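Local structure of pullulanase (Bacillus acidopullulyticus, 2WAN) at residues Leu373-Tyr378 / Arg405-Asp410; Lys324-Phe329 / Lys366-Gly371; Asn338-Leu343 / Leu379-Val384; Ile399-Thr404 / Asp498-Asp503. The protein hydrolyses the alpha-1,6-glucosidic bonds of pullulan, and probably those at the branch points of starch-derived glucans. All blocks are in the same frame, centred on the assembly; numbering follows the deposited sequence.

Contact 1: Leu373-Tyr378 / Arg405-Asp410. With ACT (acetate ion), chain P; SO4 (sulfate ion), chain K.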
loop_
_atom_site.group_PDB
_atom_site.type_symbol
_atom_site.label_atom_id
_atom_site.label_comp_id
_atom_site.label_asym_id
_atom_site.label_seq_id
_atom_site.Cartn_x
_atom_site.Cartn_y
_atom_site.Cartn_z
ATOM N N LEU A 373 26.768 10.195 24.547
ATOM C CA LEU A 373 26.471 10.971 23.342
ATOM C C LEU A 373 25.028 11.498 23.331
ATOM O O LEU A 373 24.507 11.896 22.286
ATOM C CB LEU A 373 26.754 10.148 22.073
ATOM C CG LEU A 373 28.209 10.012 21.602
ATOM C CD1 LEU A 373 29.023 9.166 22.564
ATOM C CD2 LEU A 373 28.279 9.419 20.206
ATOM N N GLU A 374 24.376 11.534 24.492
ATOM C CA GLU A 374 23.010 12.074 24.527
ATOM C C GLU A 374 22.953 13.509 23.984
ATOM O O GLU A 374 23.736 14.374 24.383
ATOM C CB GLU A 374 22.390 12.005 25.939
ATOM C CG GLU A 374 20.927 12.488 25.995
ATOM C CD GLU A 374 20.272 12.288 27.345
ATOM O OE1 GLU A 374 20.984 12.031 28.330
ATOM O OE2 GLU A 374 19.034 12.405 27.413
ATOM N N ASN A 375 22.006 13.738 23.074
ATOM C CA ASN A 375 21.764 15.043 22.448
ATOM C C ASN A 375 22.822 15.485 21.460
ATOM O O ASN A 375 22.801 16.631 21.013
ATOM C CB ASN A 375 21.513 16.144 23.495
ATOM C CG ASN A 375 20.341 15.822 24.397
ATOM O OD1 ASN A 375 19.388 15.165 23.984
ATOM N ND2 ASN A 375 20.424 16.258 25.646
ATOM N N TRP A 376 23.716 14.560 21.087
ATOM C CA TRP A 376 24.698 14.808 20.021
ATOM C C TRP A 376 24.039 14.583 18.654
ATOM O O TRP A 376 23.016 13.889 18.554
ATOM C CB TRP A 376 25.900 13.869 20.163
ATOM C CG TRP A 376 26.893 14.337 21.173
ATOM C CD1 TRP A 376 26.693 14.482 22.523
ATOM C CD2 TRP A 376 28.255 14.706 20.924
ATOM N NE1 TRP A 376 27.848 14.937 23.128
ATOM C CE2 TRP A 376 28.820 15.084 22.170
ATOM C CE3 TRP A 376 29.052 14.768 19.766
ATOM C CZ2 TRP A 376 30.148 15.511 22.293
ATOM C CZ3 TRP A 376 30.377 15.196 19.888
ATOM C CH2 TRP A 376 30.910 15.555 21.149
ATOM N N TYR A 377 24.630 15.163 17.607
ATOM C CA TYR A 377 24.117 15.005 16.244
ATOM C C TYR A 377 25.122 14.234 15.400
ATOM O O TYR A 377 26.330 14.228 15.696
ATOM C CB TYR A 377 23.795 16.367 15.611
ATOM C CG TYR A 377 22.692 17.107 16.345
ATOM C CD1 TYR A 377 22.975 17.914 17.469
ATOM C CD2 TYR A 377 21.361 16.972 15.948
ATOM C CE1 TYR A 377 21.961 18.589 18.152
ATOM C CE2 TYR A 377 20.335 17.639 16.636
ATOM C CZ TYR A 377 20.638 18.447 17.728
ATOM O OH TYR A 377 19.611 19.105 18.388
ATOM N N TYR A 378 24.644 13.564 14.357
ATOM C CA TYR A 378 25.571 12.807 13.525
ATOM C C TYR A 378 25.109 12.626 12.090
ATOM O O TYR A 378 23.924 12.807 11.749
ATOM C CB TYR A 378 25.871 11.425 14.127
ATOM C CG TYR A 378 24.776 10.349 14.007
ATOM C CD1 TYR A 378 23.590 10.440 14.742
ATOM C CD2 TYR A 378 24.961 9.225 13.183
ATOM C CE1 TYR A 378 22.609 9.449 14.656
ATOM C CE2 TYR A 378 23.982 8.215 13.089
ATOM C CZ TYR A 378 22.818 8.338 13.838
ATOM O OH TYR A 378 21.862 7.368 13.794
ATOM N N ARG A 405 20.846 16.704 10.110
ATOM C CA ARG A 405 21.627 15.732 10.869
ATOM C C ARG A 405 20.692 14.849 11.671
ATOM O O ARG A 405 19.595 15.276 12.022
ATOM C CB ARG A 405 22.552 16.443 11.877
ATOM C CG ARG A 405 23.412 17.517 11.252
ATOM C CD ARG A 405 24.140 18.417 12.275
ATOM N NE ARG A 405 24.948 19.358 11.483
ATOM C CZ ARG A 405 25.797 20.252 11.978
ATOM N NH1 ARG A 405 25.967 20.368 13.286
ATOM N NH2 ARG A 405 26.480 21.034 11.147
ATOM N N GLY A 406 21.150 13.633 11.966
ATOM C CA GLY A 406 20.453 12.747 12.909
ATOM C C GLY A 406 20.806 13.159 14.330
ATOM O O GLY A 406 21.834 13.808 14.543
ATOM N N MET A 407 19.956 12.806 15.293
ATOM C CA MET A 407 20.204 13.163 16.690
ATOM C C MET A 407 20.145 11.916 17.564
ATOM O O MET A 407 19.204 11.140 17.475
ATOM C CB MET A 407 19.180 14.189 17.165
ATOM C CG MET A 407 19.439 14.737 18.574
ATOM S SD MET A 407 18.120 15.878 19.024
ATOM C CE MET A 407 18.750 16.458 20.594
ATOM N N ILE A 408 21.162 11.729 18.406
ATOM C CA ILE A 408 21.224 10.595 19.319
ATOM C C ILE A 408 20.482 10.979 20.603
ATOM O O ILE A 408 20.788 12.022 21.227
ATOM C CB ILE A 408 22.687 10.264 19.664
ATOM C CG1 ILE A 408 23.460 9.848 18.407
ATOM C CG2 ILE A 408 22.758 9.163 20.746
ATOM C CD1 ILE A 408 24.832 10.432 18.320
ATOM N N VAL A 409 19.517 10.151 21.007
ATOM C CA VAL A 409 18.681 10.490 22.171
ATOM C C VAL A 409 18.438 9.281 23.069
ATOM O O VAL A 409 18.520 8.124 22.615
ATOM C CB VAL A 409 17.286 11.092 21.737
ATOM C CG1 VAL A 409 17.479 12.387 20.938
ATOM C CG2 VAL A 409 16.452 10.069 20.921
ATOM N N ASP A 410 18.161 9.581 24.339
ATOM C CA ASP A 410 17.699 8.604 25.325
ATOM C C ASP A 410 16.170 8.494 25.207
ATOM O O ASP A 410 15.448 9.350 25.720
ATOM C CB ASP A 410 18.073 9.105 26.717
ATOM C CG ASP A 410 17.672 8.141 27.830
ATOM O OD1 ASP A 410 16.994 7.119 27.560
ATOM O OD2 ASP A 410 18.056 8.423 28.984
HETATM C C ACT P . 25.963 19.689 7.755
HETATM O O ACT P . 24.893 19.840 8.407
HETATM O OXT ACT P . 26.032 18.687 7.009
HETATM C CH3 ACT P . 27.113 20.649 7.844
HETATM S S SO4 K . 29.099 16.091 26.712
HETATM O O1 SO4 K . 28.867 14.970 27.625
HETATM O O2 SO4 K . 30.425 15.925 26.112
HETATM O O3 SO4 K . 29.021 17.348 27.441
HETATM O O4 SO4 K . 28.086 16.017 25.642
HETATM O O HOH W 1 17.726 12.487 24.997
HETATM O O HOH W 2 18.447 10.880 29.817
#

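Contact 2: Lys324-Phe329 / Lys366-Gly371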
loop_
_atom_site.group_PDB
_atom_site.type_symbol
_atom_site.label_atom_id
_atom_site.label_comp_id
_atom_site.label_asym_id
_atom_site.label_seq_id
_atom_site.Cartn_x
_atom_site.Cartn_y
_atom_site.Cartn_z
ATOM N N LYS A 324 24.359 5.178 28.516
ATOM C CA LYS A 324 25.104 6.206 29.215
ATOM C C LYS A 324 26.613 6.108 28.940
ATOM O O LYS A 324 27.275 7.130 28.770
ATOM C CB LYS A 324 24.797 6.155 30.717
ATOM C CG LYS A 324 24.677 7.523 31.376
ATOM C CD LYS A 324 24.312 7.397 32.860
ATOM C CE LYS A 324 25.449 6.786 33.679
ATOM N NZ LYS A 324 26.684 7.629 33.654
ATOM N N ASP A 325 27.136 4.879 28.864
ATOM C CA ASP A 325 28.582 4.625 28.712
ATOM C C ASP A 325 29.145 4.665 27.289
ATOM O O ASP A 325 30.341 4.911 27.114
ATOM C CB ASP A 325 28.956 3.269 29.333
ATOM C CG ASP A 325 28.781 3.244 30.849
ATOM O OD1 ASP A 325 28.913 4.305 31.495
ATOM O OD2 ASP A 325 28.516 2.152 31.396
ATOM N N ALA A 326 28.292 4.411 26.293
ATOM C CA ALA A 326 28.708 4.300 24.882
ATOM C C ALA A 326 27.499 4.300 23.943
ATOM O O ALA A 326 26.404 3.896 24.332
ATOM C CB ALA A 326 29.504 3.036 24.658
ATOM N N THR A 327 27.712 4.743 22.710
ATOM C CA THR A 327 26.709 4.581 21.644
ATOM C C THR A 327 27.332 3.763 20.501
ATOM O O THR A 327 28.460 4.019 20.094
ATOM C CB THR A 327 26.167 5.956 21.141
ATOM O OG1 THR A 327 25.462 6.623 22.195
ATOM C CG2 THR A 327 25.217 5.768 19.956
ATOM N N SER A 328 26.601 2.767 20.009
ATOM C CA SER A 328 27.046 1.969 18.864
ATOM C C SER A 328 26.241 2.345 17.626
ATOM O O SER A 328 25.028 2.592 17.719
ATOM C CB SER A 328 26.871 0.479 19.141
ATOM O OG SER A 328 27.692 0.086 20.232
ATOM N N PHE A 329 26.927 2.364 16.485
ATOM C CA PHE A 329 26.346 2.773 15.207
ATOM C C PHE A 329 26.527 1.625 14.236
ATOM O O PHE A 329 27.542 0.915 14.277
ATOM C CB PHE A 329 27.034 4.022 14.660
ATOM C CG PHE A 329 26.980 5.209 15.594
ATOM C CD1 PHE A 329 27.874 5.327 16.663
ATOM C CD2 PHE A 329 26.031 6.218 15.394
ATOM C CE1 PHE A 329 27.823 6.433 17.519
ATOM C CE2 PHE A 329 25.975 7.335 16.237
ATOM C CZ PHE A 329 26.878 7.439 17.309
ATOM N N LYS A 366 30.311 -0.587 11.121
ATOM C CA LYS A 366 29.951 -0.418 12.519
ATOM C C LYS A 366 30.966 0.417 13.280
ATOM O O LYS A 366 32.127 0.548 12.868
ATOM C CB LYS A 366 29.779 -1.774 13.201
ATOM C CG LYS A 366 31.101 -2.528 13.427
ATOM C CD LYS A 366 30.892 -3.795 14.215
ATOM C CE LYS A 366 32.233 -4.391 14.649
ATOM N NZ LYS A 366 32.040 -5.634 15.451
ATOM N N LEU A 367 30.527 0.971 14.405
ATOM C CA LEU A 367 31.451 1.639 15.327
ATOM C C LEU A 367 30.837 1.811 16.700
ATOM O O LEU A 367 29.672 2.223 16.824
ATOM C CB LEU A 367 31.888 3.008 14.793
ATOM C CG LEU A 367 33.036 3.688 15.550
ATOM C CD1 LEU A 367 34.319 2.841 15.411
ATOM C CD2 LEU A 367 33.256 5.096 15.012
ATOM N N GLN A 368 31.618 1.488 17.731
ATOM C CA GLN A 368 31.248 1.836 19.097
ATOM C C GLN A 368 32.042 3.069 19.518
ATOM O O GLN A 368 33.265 3.111 19.372
ATOM C CB GLN A 368 31.502 0.669 20.057
ATOM C CG GLN A 368 30.943 0.905 21.457
ATOM C CD GLN A 368 31.213 -0.242 22.412
ATOM O OE1 GLN A 368 31.516 -0.029 23.589
ATOM N NE2 GLN A 368 31.107 -1.467 21.910
ATOM N N VAL A 369 31.335 4.064 20.032
ATOM C CA VAL A 369 31.936 5.305 20.501
ATOM C C VAL A 369 31.722 5.416 22.004
ATOM O O VAL A 369 30.587 5.458 22.471
ATOM C CB VAL A 369 31.348 6.539 19.772
ATOM C CG1 VAL A 369 32.084 7.816 20.196
ATOM C CG2 VAL A 369 31.417 6.352 18.252
ATOM N N SER A 370 32.829 5.440 22.755
ATOM C CA SER A 370 32.755 5.536 24.208
ATOM C C SER A 370 32.346 6.934 24.652
ATOM O O SER A 370 32.660 7.940 23.999
ATOM C CB SER A 370 34.089 5.143 24.850
ATOM O OG SER A 370 35.126 5.971 24.367
ATOM N N GLY A 371 31.628 6.991 25.765
ATOM C CA GLY A 371 31.160 8.270 26.276
ATOM C C GLY A 371 29.658 8.435 26.153
ATOM O O GLY A 371 28.974 7.588 25.575
HETATM O O HOH W 3 26.600 7.302 24.576
HETATM O O HOH W 4 29.055 -2.111 20.062
#

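Contact 3: Asn338-Leu343 / Leu379-Val384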
loop_
_atom_site.group_PDB
_atom_site.type_symbol
_atom_site.label_atom_id
_atom_site.label_comp_id
_atom_site.label_asym_id
_atom_site.label_seq_id
_atom_site.Cartn_x
_atom_site.Cartn_y
_atom_site.Cartn_z
ATOM N N ASN A 338 34.425 3.269 1.667
ATOM C CA ASN A 338 34.682 3.831 2.986
ATOM C C ASN A 338 33.415 4.416 3.589
ATOM O O ASN A 338 32.608 5.013 2.870
ATOM C CB ASN A 338 35.740 4.935 2.906
ATOM C CG ASN A 338 36.367 5.231 4.253
ATOM O OD1 ASN A 338 36.315 4.412 5.163
ATOM N ND2 ASN A 338 36.960 6.412 4.383
ATOM N N VAL A 339 33.253 4.239 4.900
ATOM C CA VAL A 339 32.209 4.949 5.656
ATOM C C VAL A 339 32.820 5.562 6.915
ATOM O O VAL A 339 33.491 4.872 7.684
ATOM C CB VAL A 339 31.008 4.039 6.048
ATOM C CG1 VAL A 339 29.924 4.868 6.751
ATOM C CG2 VAL A 339 30.402 3.340 4.832
ATOM N N GLN A 340 32.606 6.859 7.099
ATOM C CA GLN A 340 33.016 7.529 8.326
ATOM C C GLN A 340 31.800 8.054 9.090
ATOM O O GLN A 340 30.772 8.400 8.487
ATOM C CB GLN A 340 33.958 8.679 7.998
ATOM C CG GLN A 340 35.223 8.203 7.298
ATOM C CD GLN A 340 36.338 9.221 7.386
ATOM O OE1 GLN A 340 36.655 9.887 6.405
ATOM N NE2 GLN A 340 36.926 9.354 8.568
ATOM N N LEU A 341 31.938 8.099 10.413
ATOM C CA LEU A 341 30.955 8.729 11.302
ATOM C C LEU A 341 31.353 10.180 11.563
ATOM O O LEU A 341 32.484 10.447 12.000
ATOM C CB LEU A 341 30.880 7.948 12.629
ATOM C CG LEU A 341 29.960 8.482 13.738
ATOM C CD1 LEU A 341 28.484 8.323 13.322
ATOM C CD2 LEU A 341 30.226 7.750 15.049
ATOM N N LEU A 342 30.421 11.107 11.316
ATOM C CA LEU A 342 30.626 12.523 11.615
ATOM C C LEU A 342 29.776 12.868 12.826
ATOM O O LEU A 342 28.551 12.712 12.794
ATOM C CB LEU A 342 30.252 13.426 10.424
ATOM C CG LEU A 342 30.874 13.070 9.060
ATOM C CD1 LEU A 342 30.468 14.083 7.979
ATOM C CD2 LEU A 342 32.374 13.026 9.188
ATOM N N LEU A 343 30.445 13.284 13.898
ATOM C CA LEU A 343 29.800 13.642 15.167
ATOM C C LEU A 343 29.850 15.142 15.384
ATOM O O LEU A 343 30.902 15.759 15.176
ATOM C CB LEU A 343 30.503 12.938 16.347
ATOM C CG LEU A 343 30.222 11.446 16.521
ATOM C CD1 LEU A 343 31.061 10.878 17.667
ATOM C CD2 LEU A 343 28.734 11.150 16.767
ATOM N N LEU A 379 26.089 12.312 11.253
ATOM C CA LEU A 379 25.867 11.950 9.858
ATOM C C LEU A 379 26.809 10.817 9.522
ATOM O O LEU A 379 27.858 10.643 10.190
ATOM C CB LEU A 379 26.197 13.120 8.932
ATOM C CG LEU A 379 25.233 14.309 8.894
ATOM C CD1 LEU A 379 25.837 15.485 8.139
ATOM C CD2 LEU A 379 23.884 13.882 8.282
ATOM N N TYR A 380 26.445 10.042 8.496
ATOM C CA TYR A 380 27.402 9.123 7.842
ATOM C C TYR A 380 28.001 9.772 6.608
ATOM O O TYR A 380 27.302 10.401 5.821
ATOM C CB TYR A 380 26.742 7.783 7.452
ATOM C CG TYR A 380 26.183 7.003 8.625
ATOM C CD1 TYR A 380 26.992 6.665 9.721
ATOM C CD2 TYR A 380 24.852 6.569 8.629
ATOM C CE1 TYR A 380 26.480 5.940 10.798
ATOM C CE2 TYR A 380 24.342 5.821 9.687
ATOM C CZ TYR A 380 25.154 5.531 10.776
ATOM O OH TYR A 380 24.653 4.815 11.832
ATOM N N GLN A 381 29.311 9.609 6.447
ATOM C CA GLN A 381 29.995 10.063 5.252
ATOM C C GLN A 381 30.381 8.822 4.449
ATOM O O GLN A 381 31.163 7.980 4.905
ATOM C CB GLN A 381 31.202 10.915 5.631
ATOM C CG GLN A 381 31.918 11.521 4.411
ATOM C CD GLN A 381 33.078 12.413 4.814
ATOM O OE1 GLN A 381 32.983 13.631 4.752
ATOM N NE2 GLN A 381 34.165 11.803 5.256
ATOM N N VAL A 382 29.773 8.688 3.276
ATOM C CA VAL A 382 29.828 7.439 2.526
ATOM C C VAL A 382 30.508 7.665 1.189
ATOM O O VAL A 382 30.066 8.502 0.395
ATOM C CB VAL A 382 28.401 6.860 2.266
ATOM C CG1 VAL A 382 28.489 5.530 1.543
ATOM C CG2 VAL A 382 27.624 6.694 3.583
ATOM N N THR A 383 31.586 6.913 0.958
ATOM C CA THR A 383 32.298 6.936 -0.311
ATOM C C THR A 383 31.887 5.720 -1.134
ATOM O O THR A 383 32.109 4.577 -0.721
ATOM C CB THR A 383 33.837 6.960 -0.107
ATOM O OG1 THR A 383 34.189 8.110 0.686
ATOM C CG2 THR A 383 34.551 7.026 -1.465
ATOM N N VAL A 384 31.273 5.963 -2.285
ATOM C CA VAL A 384 30.923 4.888 -3.204
ATOM C C VAL A 384 31.569 5.139 -4.551
ATOM O O VAL A 384 31.273 6.141 -5.204
ATOM C CB VAL A 384 29.398 4.768 -3.396
ATOM C CG1 VAL A 384 29.093 3.812 -4.539
ATOM C CG2 VAL A 384 28.740 4.285 -2.116
HETATM O O HOH W 5 37.016 8.102 1.724
#

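Contact 4: Ile399-Thr404 / Asp498-Asp503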
loop_
_atom_site.group_PDB
_atom_site.type_symbol
_atom_site.label_atom_id
_atom_site.label_comp_id
_atom_site.label_asym_id
_atom_site.label_seq_id
_atom_site.Cartn_x
_atom_site.Cartn_y
_atom_site.Cartn_z
ATOM N N ILE A 399 16.108 14.168 15.011
ATOM C CA ILE A 399 16.856 14.951 14.017
ATOM C C ILE A 399 17.141 16.388 14.470
ATOM O O ILE A 399 16.516 16.901 15.401
ATOM C CB ILE A 399 16.083 15.033 12.665
ATOM C CG1 ILE A 399 14.630 15.484 12.909
ATOM C CG2 ILE A 399 16.171 13.712 11.887
ATOM C CD1 ILE A 399 13.824 15.853 11.602
ATOM N N SER A 400 18.084 17.046 13.796
ATOM C CA SER A 400 18.168 18.490 13.882
ATOM C C SER A 400 16.950 19.043 13.146
ATOM O O SER A 400 16.288 18.296 12.402
ATOM C CB SER A 400 19.442 18.977 13.195
ATOM O OG SER A 400 19.428 18.601 11.831
ATOM N N VAL A 401 16.673 20.335 13.332
ATOM C CA VAL A 401 15.600 21.010 12.582
ATOM C C VAL A 401 15.836 20.776 11.090
ATOM O O VAL A 401 16.970 20.956 10.601
ATOM C CB VAL A 401 15.546 22.527 12.904
ATOM C CG1 VAL A 401 14.432 23.229 12.105
ATOM C CG2 VAL A 401 15.298 22.734 14.389
ATOM N N ASN A 402 14.787 20.346 10.378
ATOM C CA ASN A 402 14.866 20.057 8.927
ATOM C C ASN A 402 15.769 18.889 8.524
ATOM O O ASN A 402 16.108 18.716 7.332
ATOM C CB ASN A 402 15.231 21.312 8.118
ATOM C CG ASN A 402 14.079 22.304 8.012
ATOM O OD1 ASN A 402 14.296 23.530 7.981
ATOM N ND2 ASN A 402 12.860 21.790 7.924
ATOM N N ALA A 403 16.168 18.076 9.506
ATOM C CA ALA A 403 16.928 16.849 9.252
ATOM C C ALA A 403 18.234 17.071 8.490
ATOM O O ALA A 403 18.569 16.308 7.565
ATOM C CB ALA A 403 16.043 15.775 8.563
ATOM N N THR A 404 18.966 18.123 8.873
ATOM C CA THR A 404 20.313 18.311 8.354
ATOM C C THR A 404 21.227 17.210 8.932
ATOM O O THR A 404 22.236 16.829 8.314
ATOM C CB THR A 404 20.878 19.691 8.707
ATOM O OG1 THR A 404 20.910 19.852 10.133
ATOM C CG2 THR A 404 20.011 20.810 8.092
ATOM N N ASP A 498 8.962 23.109 5.722
ATOM C CA ASP A 498 10.167 23.635 6.351
ATOM C C ASP A 498 9.822 23.838 7.821
ATOM O O ASP A 498 8.923 24.594 8.140
ATOM C CB ASP A 498 10.545 24.963 5.664
ATOM C CG ASP A 498 11.720 25.696 6.324
ATOM O OD1 ASP A 498 12.175 25.375 7.448
ATOM O OD2 ASP A 498 12.191 26.653 5.682
ATOM N N GLU A 499 10.533 23.142 8.711
ATOM C CA GLU A 499 10.245 23.216 10.152
ATOM C C GLU A 499 10.467 24.577 10.790
ATOM O O GLU A 499 10.041 24.801 11.929
ATOM C CB GLU A 499 11.010 22.136 10.917
ATOM C CG GLU A 499 10.457 20.726 10.643
ATOM C CD GLU A 499 11.209 19.621 11.387
ATOM O OE1 GLU A 499 12.336 19.864 11.895
ATOM O OE2 GLU A 499 10.674 18.485 11.455
ATOM N N THR A 500 11.151 25.485 10.081
ATOM C CA THR A 500 11.266 26.864 10.568
ATOM C C THR A 500 10.038 27.681 10.179
ATOM O O THR A 500 9.868 28.809 10.658
ATOM C CB THR A 500 12.556 27.602 10.061
ATOM O OG1 THR A 500 12.473 27.812 8.649
ATOM C CG2 THR A 500 13.808 26.811 10.392
ATOM N N GLN A 501 9.206 27.108 9.302
ATOM C CA GLN A 501 7.942 27.724 8.886
ATOM C C GLN A 501 6.833 26.686 9.043
ATOM O O GLN A 501 6.250 26.217 8.050
ATOM C CB GLN A 501 8.044 28.225 7.444
ATOM C CG GLN A 501 9.024 29.373 7.269
ATOM C CD GLN A 501 9.307 29.681 5.816
ATOM O OE1 GLN A 501 8.855 28.968 4.919
ATOM N NE2 GLN A 501 10.055 30.750 5.573
ATOM N N PRO A 502 6.536 26.304 10.304
ATOM C CA PRO A 502 5.724 25.096 10.519
ATOM C C PRO A 502 4.226 25.239 10.252
ATOM O O PRO A 502 3.483 24.268 10.418
ATOM C CB PRO A 502 5.963 24.784 11.994
ATOM C CG PRO A 502 6.170 26.135 12.622
ATOM C CD PRO A 502 6.881 26.963 11.583
ATOM N N ASP A 503 3.789 26.421 9.825
ATOM C CA ASP A 503 2.373 26.610 9.524
ATOM C C ASP A 503 2.029 26.543 8.034
ATOM O O ASP A 503 0.896 26.847 7.642
ATOM C CB ASP A 503 1.836 27.884 10.186
ATOM C CG ASP A 503 1.955 27.839 11.700
ATOM O OD1 ASP A 503 1.432 26.880 12.328
ATOM O OD2 ASP A 503 2.586 28.757 12.267
#

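Contact 1: Leu373-Tyr378 / Arg405-Asp410
In the antiparallel sheet of a CBM48-type domain, Tyr377 and Tyr378 pair with Met407 and Gly406, and the type II turn Leu373-Trp376 leads into the pairing. Tyr378 and Gly406 exchange backbone hydrogen bonds; Tyr378 N meets Gly406 O from above the carbonyl plane. Beyond the short ladder, Ile408 N bonds to Trp376 O at 2.9 Å, and Asn375 N to Ile408 O at 2.8 Å. Met407 CG, anti to the backbone N (chi1 -174°), makes a CH-pi contact over one face of the Tyr377 ring, 4.1 Å from its centroid; SD adds an oblique Met-aromatic contact, and the extended chain carries Met407 CE to 3.6 Å from Tyr377 OH. Tyr378 turns the other way and crosses Ile408 at about a right angle, Tyr378 CD1 lying 3.7 Å from Ile408 CG1, while the tyrosine hydroxyl bonds to Asp393. A CB on Gly406 would come tight against Tyr378 CE1. The carboxylates of Glu374 and Asp410 would probably repel each other, but one water donates to both. Arg405 bonds to Gly349 O and, through NE, to an acetate probably from the crystallisation liquor. Trp376 NE1 likewise donates to a sulfate oxygen, O4, at 2.7 Å.

Contact 2: Lys324-Phe329 / Lys366-Gly371
Phe329 and Leu367, then Thr327 and Val369, are the hydrogen-bonded pairs of an antiparallel beta ladder in the CBM48-type domain; Ser328 with Gln368, between them, and Ala326 with Ser370, beyond Thr327, are non-hydrogen-bonded pairs. The straightest rung runs from Val369 N to Thr327 O, 2.9 Å at 171°. On the face carrying Thr327, Phe329, Leu367 and Val369, the Phe329 ring brings CE1 to 3.7 Å from Val369 CG2, which comes in obliquely. Leu367 O lies near the plane of the same ring, at its edge, 3.6 Å from Phe329 CD1. Where the ladder ends, Gly371 N bonds to Asp325 O at 2.8 Å, approaching from above the carbonyl plane. The backbone angles of Gly371 by themselves call for glycine, since a CB would jam against the carbonyl of Ser370. Farther out, Leu341 and Met357 pack on Phe329, and Tyr378 meets it ring to ring, edge to face. An alanine in place of Phe329 would probably open a gap beside Val369 CG2 and take from Tyr378 one of its two edge-to-face ring partners. Strand 319-322 flanks the other side of 326-329, joined by backbone bonding between Ser328 and Val321. Thr327 OG1 is tied back to the ladder's end by a water that accepts from it at 2.7 Å and donates to Gly371 O at 2.6 Å.

Contact 3: Asn338-Leu343 / Leu379-Val384
Asn338 faces Thr383 at one end of an antiparallel pairing in the CBM48-type domain, where the axes of segments 338-343 and 379-383 come within 4.7 Å. Asn338 O accepts from Thr383 N, and a water joins Asn338 ND2 to Thr383 OG1; these polar ends also bond outward, ND2 to Glu356 and OG1 to Thr388. Val339 turns to the opposite face, where CG1 lies 3.8 Å from Gln381 O and 4.3 Å from Val382 CG2. At Gln340 the backbone bonds run both ways with Gln381, and Gln381 N reaches Gln340 O at 2.8 Å, almost perfectly straight at 178°. Their side chains lie next to each other and point the same way, the amide planes 60° apart. Leu341 returns to the face of Val339 and sets CD1 4.0 Å from Tyr380 CE1, oblique to a ring that Phe329 and Val331 also touch. The hydroxyl of Tyr380 bonds to Asp393. Leu342 exchanges backbone bonds with Leu379. Its CG sits beside the backbone N (chi1 -51°), and Leu342 CD1 rests 4.0 Å from Gln381 CB. Leu342 CB stands 4.3 Å from Leu379 CB. An alanine in place of Leu342 would probably open a gap beside Gln381 CB and strip that side chain of its apolar cover there. The chemistry thus divides by face: Val339, Leu341, Tyr380 and Val382 form a buried, mainly apolar surface, whereas on the other the polar Asn338-Thr383 and Gln340-Gln381 pairs give way to buried leucines at Leu342-Leu379, so that face is mixed rather than exposed throughout.

Contact 4: Ile399-Thr404 / Asp498-Asp503
Asn402 and Glu499 join two loops, one between strands 388-391 and 406-407 of the CBM48-type sheet and one within the sequence of the alpha-amylase catalytic domain; residues 498-501 of the latter form a type I beta turn with an Asx turn inside it. Glu499 carries the join. Its CG lies beside the backbone N, and CD continues in an extended chain (chi2 180°) that puts the carboxylate against the loop 399-404. There Glu499 OE1 accepts from Asn402 N at 2.9 Å; the bond is nearly straight (174°), but the donor stands 51° out of the carboxylate plane. OE2 forms a salt bridge with Arg530, and the two partners together would hold the carboxylate against rotation. The Asn402 side chain runs past that of Glu499 in the opposite direction, its amide reaching toward Asp498 and the Glu499 backbone. Val401 adds the apolar part: CG1, anti to the backbone N, lies 3.8 Å from Glu499 CB and 4.0 Å from Thr500 CG2. Ile399 CD1 approaches OE2 of Glu499 more loosely, at 4.1 Å. Each loop is also braced from within. Ala403 N bonds back to Ser400 O. Ser400 OG and Thr404 OG1 share a hydrogen bond of 2.6 Å. In the other loop, Thr500 places OG1 between its backbone N and carbonyl carbon, where hydroxyl and amide can grip one acceptor: Thr500 OG1 and N both donate to Asp498 OD1, at 2.7 and 2.8 Å, from the same face of the carboxylate.

In the fold
Contacts 1, 2 and 3 belong to one antiparallel sheet system, and contacts 1 and 3 share strand 377-383. Contacts 1 and 2 have centres about 12 Å apart; each lies about 16 Å from contact 3. Their side chains meet in a common core: Tyr378 CE2 lies 3.7 Å from Phe329 CD2, and Leu341 CD2 touches both Phe329 and Val369. The acetate held by Arg405 in contact 1, probably from the crystallisation liquor, also lies about 3 Å from the Leu379 side chain of contact 3. Contact 4 leads from this sheet to the catalytic-domain sequence; it adjoins contact 1, where Arg405 O and Ser400 N, 2.9 Å apart, probably hydrogen-bond.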